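Local structure of 2L protein (Yaba-like disease virus, 3IT8) at residues Y107-T112 with S241-G246; A118-H121 with R126-K129; Y226-G231 with V282-T287. The protein has an MHC class I-like platform joined to an Ig-like domain and probably binds and neutralises host tumour necrosis factor. All blocks are in the same frame, centred on the assembly; numbering follows the deposited sequence.

Contact 1: Y107-T112 with S241-G246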
# COMPACT_ATOMS: atom_id res chain seq x y z
N TYR D 107 12.18 -30.32 3.84
CA TYR D 107 12.67 -31.06 4.99
C TYR D 107 14.17 -31.22 4.92
O TYR D 107 14.78 -31.02 3.87
CB TYR D 107 12.01 -32.45 5.02
CG TYR D 107 12.13 -33.18 3.71
CD1 TYR D 107 13.29 -33.88 3.37
CD2 TYR D 107 11.12 -33.10 2.75
CE1 TYR D 107 13.44 -34.46 2.13
CE2 TYR D 107 11.27 -33.68 1.50
CZ TYR D 107 12.43 -34.36 1.21
OH TYR D 107 12.58 -34.90 -0.03
N GLY D 108 14.76 -31.60 6.05
CA GLY D 108 16.19 -31.81 6.13
C GLY D 108 16.42 -32.52 7.43
O GLY D 108 16.30 -31.91 8.49
N TYR D 109 16.71 -33.81 7.37
CA TYR D 109 16.96 -34.57 8.58
C TYR D 109 18.08 -35.58 8.39
O TYR D 109 18.49 -35.86 7.26
CB TYR D 109 15.68 -35.27 9.02
CG TYR D 109 15.14 -36.25 8.01
CD1 TYR D 109 15.56 -37.58 7.99
CD2 TYR D 109 14.13 -35.86 7.11
CE1 TYR D 109 14.98 -38.50 7.13
CE2 TYR D 109 13.55 -36.78 6.24
CZ TYR D 109 13.98 -38.09 6.25
OH TYR D 109 13.37 -39.00 5.41
N VAL D 110 18.57 -36.11 9.50
CA VAL D 110 19.65 -37.07 9.48
C VAL D 110 19.13 -38.37 10.03
O VAL D 110 18.58 -38.39 11.12
CB VAL D 110 20.83 -36.57 10.36
CG1 VAL D 110 21.85 -37.69 10.57
CG2 VAL D 110 21.49 -35.38 9.71
N GLU D 111 19.27 -39.45 9.26
CA GLU D 111 18.86 -40.76 9.75
C GLU D 111 20.05 -41.71 9.78
O GLU D 111 21.07 -41.49 9.12
CB GLU D 111 17.73 -41.35 8.92
CG GLU D 111 18.01 -41.44 7.46
CD GLU D 111 16.85 -42.06 6.70
OE1 GLU D 111 15.68 -41.74 7.04
OE2 GLU D 111 17.12 -42.84 5.76
N THR D 112 19.91 -42.76 10.58
CA THR D 112 20.94 -43.77 10.79
C THR D 112 20.41 -45.10 10.29
O THR D 112 19.23 -45.22 10.02
CB THR D 112 21.27 -43.82 12.30
OG1 THR D 112 22.46 -43.08 12.55
CG2 THR D 112 21.41 -45.23 12.80
N SER D 241 3.87 -41.34 13.69
CA SER D 241 5.13 -41.74 13.07
C SER D 241 6.23 -40.78 13.50
O SER D 241 5.93 -39.66 13.89
CB SER D 241 5.01 -41.71 11.54
OG SER D 241 6.24 -42.03 10.91
N ASN D 242 7.48 -41.22 13.45
CA ASN D 242 8.59 -40.35 13.83
C ASN D 242 8.83 -39.34 12.72
O ASN D 242 9.47 -38.32 12.91
CB ASN D 242 9.85 -41.16 14.06
CG ASN D 242 9.78 -41.97 15.31
OD1 ASN D 242 9.42 -41.46 16.37
ND2 ASN D 242 10.12 -43.26 15.21
N TYR D 243 8.30 -39.66 11.54
CA TYR D 243 8.43 -38.79 10.40
C TYR D 243 7.16 -37.96 10.25
O TYR D 243 6.09 -38.38 10.70
CB TYR D 243 8.64 -39.63 9.13
CG TYR D 243 9.92 -40.42 9.10
CD1 TYR D 243 9.95 -41.74 9.53
CD2 TYR D 243 11.11 -39.83 8.67
CE1 TYR D 243 11.14 -42.47 9.53
CE2 TYR D 243 12.31 -40.55 8.67
CZ TYR D 243 12.31 -41.87 9.10
OH TYR D 243 13.49 -42.58 9.12
N GLU D 244 7.27 -36.80 9.61
CA GLU D 244 6.12 -35.93 9.36
C GLU D 244 5.76 -36.14 7.89
O GLU D 244 6.64 -36.26 7.06
CB GLU D 244 6.50 -34.47 9.57
CG GLU D 244 7.23 -34.19 10.86
CD GLU D 244 7.80 -32.79 10.90
OE1 GLU D 244 8.54 -32.42 9.96
OE2 GLU D 244 7.53 -32.06 11.88
N PRO D 245 4.45 -36.18 7.56
CA PRO D 245 4.10 -36.38 6.15
C PRO D 245 4.81 -35.35 5.27
O PRO D 245 4.85 -34.16 5.61
CB PRO D 245 2.58 -36.21 6.15
CG PRO D 245 2.31 -35.40 7.38
CD PRO D 245 3.25 -35.98 8.38
N GLY D 246 5.38 -35.81 4.16
CA GLY D 246 6.13 -34.92 3.30
C GLY D 246 7.59 -35.40 3.25
O GLY D 246 8.24 -35.35 2.20

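Contact 2: A118-H121 with R126-K129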
# COMPACT_ATOMS: atom_id res chain seq x y z
N ALA D 118 17.94 -37.00 13.82
CA ALA D 118 17.61 -35.60 14.09
C ALA D 118 17.09 -34.85 12.89
O ALA D 118 17.53 -35.06 11.76
CB ALA D 118 18.82 -34.87 14.65
N ARG D 119 16.17 -33.94 13.15
CA ARG D 119 15.52 -33.12 12.13
C ARG D 119 15.96 -31.66 12.28
O ARG D 119 16.02 -31.14 13.39
CB ARG D 119 14.00 -33.25 12.31
CG ARG D 119 13.15 -32.27 11.57
CD ARG D 119 11.68 -32.47 11.93
NE ARG D 119 11.13 -33.72 11.41
CZ ARG D 119 10.83 -34.77 12.16
NH1 ARG D 119 11.03 -34.73 13.47
NH2 ARG D 119 10.34 -35.87 11.59
N TYR D 120 16.28 -31.01 11.17
CA TYR D 120 16.75 -29.63 11.22
C TYR D 120 15.60 -28.65 11.09
O TYR D 120 14.86 -28.70 10.10
CB TYR D 120 17.75 -29.36 10.10
CG TYR D 120 18.32 -27.96 10.12
CD1 TYR D 120 19.36 -27.63 10.99
CD2 TYR D 120 17.78 -26.95 9.32
CE1 TYR D 120 19.85 -26.31 11.06
CE2 TYR D 120 18.27 -25.64 9.38
CZ TYR D 120 19.30 -25.34 10.26
OH TYR D 120 19.77 -24.06 10.34
N HIS D 121 15.45 -27.77 12.07
CA HIS D 121 14.37 -26.78 12.03
C HIS D 121 14.84 -25.41 11.60
O HIS D 121 15.71 -24.80 12.22
CB HIS D 121 13.66 -26.70 13.38
CG HIS D 121 12.76 -27.87 13.65
ND1 HIS D 121 11.71 -28.20 12.82
CD2 HIS D 121 12.77 -28.80 14.63
CE1 HIS D 121 11.11 -29.28 13.28
NE2 HIS D 121 11.73 -29.67 14.38
N ARG D 126 18.63 -25.17 14.37
CA ARG D 126 19.33 -26.22 15.10
C ARG D 126 18.61 -27.55 14.84
O ARG D 126 17.52 -27.57 14.28
CB ARG D 126 19.30 -25.91 16.60
CG ARG D 126 17.92 -26.05 17.18
CD ARG D 126 17.84 -25.49 18.58
NE ARG D 126 16.53 -25.73 19.18
CZ ARG D 126 16.08 -25.12 20.27
NH1 ARG D 126 16.84 -24.23 20.89
NH2 ARG D 126 14.87 -25.41 20.75
N PHE D 127 19.23 -28.66 15.24
CA PHE D 127 18.61 -29.96 15.06
C PHE D 127 17.72 -30.30 16.25
O PHE D 127 17.95 -29.82 17.36
CB PHE D 127 19.67 -31.06 14.91
CG PHE D 127 20.26 -31.16 13.53
CD1 PHE D 127 21.41 -30.46 13.21
CD2 PHE D 127 19.65 -31.93 12.56
CE1 PHE D 127 21.95 -30.53 11.92
CE2 PHE D 127 20.18 -32.01 11.27
CZ PHE D 127 21.33 -31.30 10.95
N THR D 128 16.71 -31.14 16.01
CA THR D 128 15.81 -31.56 17.07
C THR D 128 15.58 -33.06 16.97
O THR D 128 15.41 -33.59 15.87
CB THR D 128 14.46 -30.88 16.96
OG1 THR D 128 14.66 -29.48 16.83
CG2 THR D 128 13.63 -31.17 18.20
N LYS D 129 15.57 -33.73 18.12
CA LYS D 129 15.34 -35.17 18.18
C LYS D 129 14.11 -35.59 17.37
O LYS D 129 13.11 -34.88 17.32
CB LYS D 129 15.17 -35.60 19.63
CG LYS D 129 14.38 -34.60 20.45
CD LYS D 129 13.30 -35.26 21.31
CE LYS D 129 13.89 -36.14 22.40
NZ LYS D 129 12.82 -36.75 23.27

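Contact 3: Y226-G231 with V282-T287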
# COMPACT_ATOMS: atom_id res chain seq x y z
N TYR D 226 -18.78 -30.79 0.38
CA TYR D 226 -17.55 -31.59 0.37
C TYR D 226 -16.45 -31.15 -0.59
O TYR D 226 -16.13 -31.84 -1.56
CB TYR D 226 -17.90 -33.06 0.13
CG TYR D 226 -18.63 -33.67 1.29
CD1 TYR D 226 -20.02 -33.65 1.36
CD2 TYR D 226 -17.93 -34.18 2.37
CE1 TYR D 226 -20.70 -34.14 2.49
CE2 TYR D 226 -18.58 -34.67 3.50
CZ TYR D 226 -19.96 -34.64 3.55
OH TYR D 226 -20.61 -35.08 4.68
N LYS D 227 -15.88 -29.98 -0.30
CA LYS D 227 -14.79 -29.38 -1.06
C LYS D 227 -13.80 -28.91 -0.01
O LYS D 227 -14.18 -28.39 1.03
CB LYS D 227 -15.27 -28.19 -1.89
CG LYS D 227 -16.20 -28.55 -3.04
CD LYS D 227 -16.65 -27.30 -3.79
CE LYS D 227 -17.73 -27.60 -4.82
NZ LYS D 227 -18.28 -26.35 -5.42
N TYR D 228 -12.52 -29.14 -0.27
CA TYR D 228 -11.48 -28.71 0.66
C TYR D 228 -11.10 -27.28 0.26
O TYR D 228 -10.55 -27.06 -0.82
CB TYR D 228 -10.27 -29.63 0.52
CG TYR D 228 -9.17 -29.35 1.51
CD1 TYR D 228 -9.20 -29.92 2.78
CD2 TYR D 228 -8.11 -28.51 1.18
CE1 TYR D 228 -8.18 -29.66 3.71
CE2 TYR D 228 -7.09 -28.24 2.09
CZ TYR D 228 -7.12 -28.82 3.35
OH TYR D 228 -6.10 -28.59 4.25
N VAL D 229 -11.43 -26.30 1.10
CA VAL D 229 -11.12 -24.90 0.80
C VAL D 229 -9.68 -24.58 1.17
O VAL D 229 -9.27 -24.71 2.34
CB VAL D 229 -12.07 -23.97 1.56
CG1 VAL D 229 -11.80 -22.53 1.17
CG2 VAL D 229 -13.50 -24.34 1.26
N ASN D 230 -8.91 -24.13 0.18
CA ASN D 230 -7.50 -23.83 0.37
C ASN D 230 -7.09 -23.24 1.71
O ASN D 230 -6.57 -23.95 2.59
CB ASN D 230 -6.99 -22.92 -0.73
CG ASN D 230 -5.49 -23.09 -0.97
OD1 ASN D 230 -4.71 -23.36 -0.04
ND2 ASN D 230 -5.07 -22.90 -2.21
N GLY D 231 -7.30 -21.94 1.89
CA GLY D 231 -6.86 -21.35 3.14
C GLY D 231 -7.64 -21.67 4.41
O GLY D 231 -7.32 -21.14 5.48
N VAL D 282 -9.46 -37.03 2.27
CA VAL D 282 -9.06 -35.92 1.40
C VAL D 282 -7.72 -36.31 0.77
O VAL D 282 -6.74 -36.52 1.47
CB VAL D 282 -8.86 -34.61 2.17
CG1 VAL D 282 -8.67 -33.48 1.17
CG2 VAL D 282 -10.07 -34.32 3.05
N VAL D 283 -7.71 -36.41 -0.56
CA VAL D 283 -6.52 -36.80 -1.31
C VAL D 283 -5.80 -35.64 -1.99
O VAL D 283 -6.40 -34.94 -2.80
CB VAL D 283 -6.90 -37.82 -2.39
CG1 VAL D 283 -5.75 -38.05 -3.33
CG2 VAL D 283 -7.31 -39.12 -1.71
N PHE D 284 -4.53 -35.46 -1.66
CA PHE D 284 -3.73 -34.39 -2.25
C PHE D 284 -2.78 -34.96 -3.29
O PHE D 284 -1.92 -35.78 -2.97
CB PHE D 284 -2.93 -33.66 -1.19
CG PHE D 284 -3.79 -32.94 -0.20
CD1 PHE D 284 -4.24 -33.59 0.94
CD2 PHE D 284 -4.14 -31.61 -0.39
CE1 PHE D 284 -5.03 -32.92 1.87
CE2 PHE D 284 -4.93 -30.92 0.54
CZ PHE D 284 -5.38 -31.58 1.67
N HIS D 285 -2.95 -34.54 -4.53
CA HIS D 285 -2.10 -35.00 -5.63
C HIS D 285 -2.01 -33.91 -6.71
O HIS D 285 -2.85 -33.02 -6.76
CB HIS D 285 -2.69 -36.27 -6.22
CG HIS D 285 -1.88 -36.84 -7.32
ND1 HIS D 285 -0.75 -37.59 -7.10
CD2 HIS D 285 -2.02 -36.75 -8.67
CE1 HIS D 285 -0.22 -37.93 -8.26
NE2 HIS D 285 -0.97 -37.43 -9.23
N ASP D 286 -1.00 -33.99 -7.57
CA ASP D 286 -0.82 -32.99 -8.62
C ASP D 286 -2.07 -32.85 -9.48
O ASP D 286 -2.51 -31.74 -9.78
CB ASP D 286 0.40 -33.33 -9.47
CG ASP D 286 1.69 -32.80 -8.86
OD1 ASP D 286 1.71 -32.55 -7.63
OD2 ASP D 286 2.69 -32.65 -9.61
N THR D 287 -2.64 -33.97 -9.89
CA THR D 287 -3.87 -33.95 -10.66
C THR D 287 -4.87 -33.78 -9.52
O THR D 287 -4.64 -34.30 -8.44
CB THR D 287 -4.09 -35.29 -11.39
OG1 THR D 287 -4.24 -36.35 -10.45
CG2 THR D 287 -2.87 -35.60 -12.27

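Contact 1: Y107-T112 with S241-G246
The ring of Y243 presents an edge to the face of Y109, with the two planes at 63°. This is an offset edge-to-face pair, with centroids 5.6 Å apart. Y109 CE1 lies near the plane of the Y243 ring, 3.7 Å from Y243 CE2. E111 OE1 also sits at the edge of the Y243 ring, and it meets the rim of Y109 in plane as well. Both aromatic groups therefore share one carboxylate oxygen at their edges. The ring of Y107 meets the backbone of the loop instead, with its CE2 3.5 Å from G246 O in an oblique approach.

The hydroxyl of Y243 donates a hydrogen bond to E111, 3.1 Å from OH to OE1. The hydroxyl arrives from above the carboxylate, 40° out of its plane. Carboxylate and ring planes stand 69° apart.

Y107, Y109 and E111 occupy every second position of the strand and point to the loop. Each has CG between the backbone N and the carbonyl carbon. On the loop side, S241 OG accepts a hydrogen bond from Y243 N at 3.2 Å, an ST turn just before the Y243 side chain. P248 adds packing against Y107 and Y109.

Strand 103-112 belongs to the eight-stranded antiparallel platform of the N-terminal domain, and 241-246 is a loop of the Ig-like domain. The contact is thus a domain interface, as expected of an MHC class I-like fold with an Ig-like domain packed under its platform.

Contact 2: A118-H121 with R126-K129
Y120 and F127 use different first torsions to bring their side chains together. In Y120 the ring is carried opposite the backbone N (chi1 -178°). In F127 it is held beside the N and opposite the carbonyl carbon (chi1 -80°). The edge of Y120 thereby turns toward the face of F127, with centroids 5.4 Å apart and planes at 70°. Y120 CB also lies over that face, 4.2 Å from the F127 ring centroid, a CH-pi contact. A118 CB packs obliquely against the F127 ring, 3.7 Å from CD2.

The backbones form an antiparallel hairpin. R119 and T128 are a hydrogen-bonded pair: R119 N reaches T128 O at 2.8 Å in a nearly straight bond, and T128 N returns to R119 O at 2.7 Å. Y120 and F127 form the next, non-hydrogen-bonded pair.

R119 and T128 project from the other face of the sheet. The R119 guanidinium leaves the hairpin to make a salt bridge with E247 and a hydrogen bond to N242 O, both in the Ig-like domain. On the opposite face, Y120 touches K152 and E159 of helix 148-174, and F127 touches W148 and L155. Strand 126-129 is outermost in the platform, and strand 115-121 joins it to strand 103-112.

Contact 3: Y226-G231 with V282-T287
Y228 reaches toward strand 279-284 from a loop of the Ig-like domain. Its CB carries the ring opposite the backbone N (chi1 -175°). At the base of the ring, CG and CD1 meet the methyl CG1 of V282; the CD1 to CG1 distance is 3.9 Å. On the other branch, CD2 and CE2 approach F284 CE2, with Y228 CE2 at 3.8 Å from it. Farther out, Y228 CZ is 3.7 Å from F284 CZ. At the tip, Y228 OH is still 4.0 Å from the same F284 CZ.

F284 thus drives its edge into the face of Y228. The planes are almost perpendicular, at 88°, with centroids 5.1 Å apart. F284 CZ stands over the Y228 face but offset toward the rim.

K215 and I217 of strand 213-218 also touch Y228, whose ring stacks with Y234 as well. V283, between V282 and F284, packs on C202 and V204 of strand 198-207, so Y228 lies on the side of the three-stranded sheet away from that strand. A neighbouring chain of another protein packs on V229 and N230.

No hydrogen bond links the two segments. They meet through apolar packing and one edge-to-face aromatic pair, so the contact depends on dispersion and ring electrostatics.

Overall arrangement
Contacts 1 and 2 are adjacent, with centres about 10 Å apart. Strands 103-112 and 115-121 connect them within the platform through probable hydrogen bonds from V110 N to A118 O (2.7 Å) and from Y120 N to G108 O (2.8 Å). R119 of contact 2 also packs on Y243 of contact 1. Contact 3 lies wholly within the Ig-like domain. Its centre is about 24 Å from that of contact 1 and about 30 Å from that of contact 2. It touches neither. Contact 1 is the one whose segments come from different domains; R119 reaches across the same interface. A NAG of an attached glycan lies about 4 Å from the side chain of E111 and marks no binding pocket.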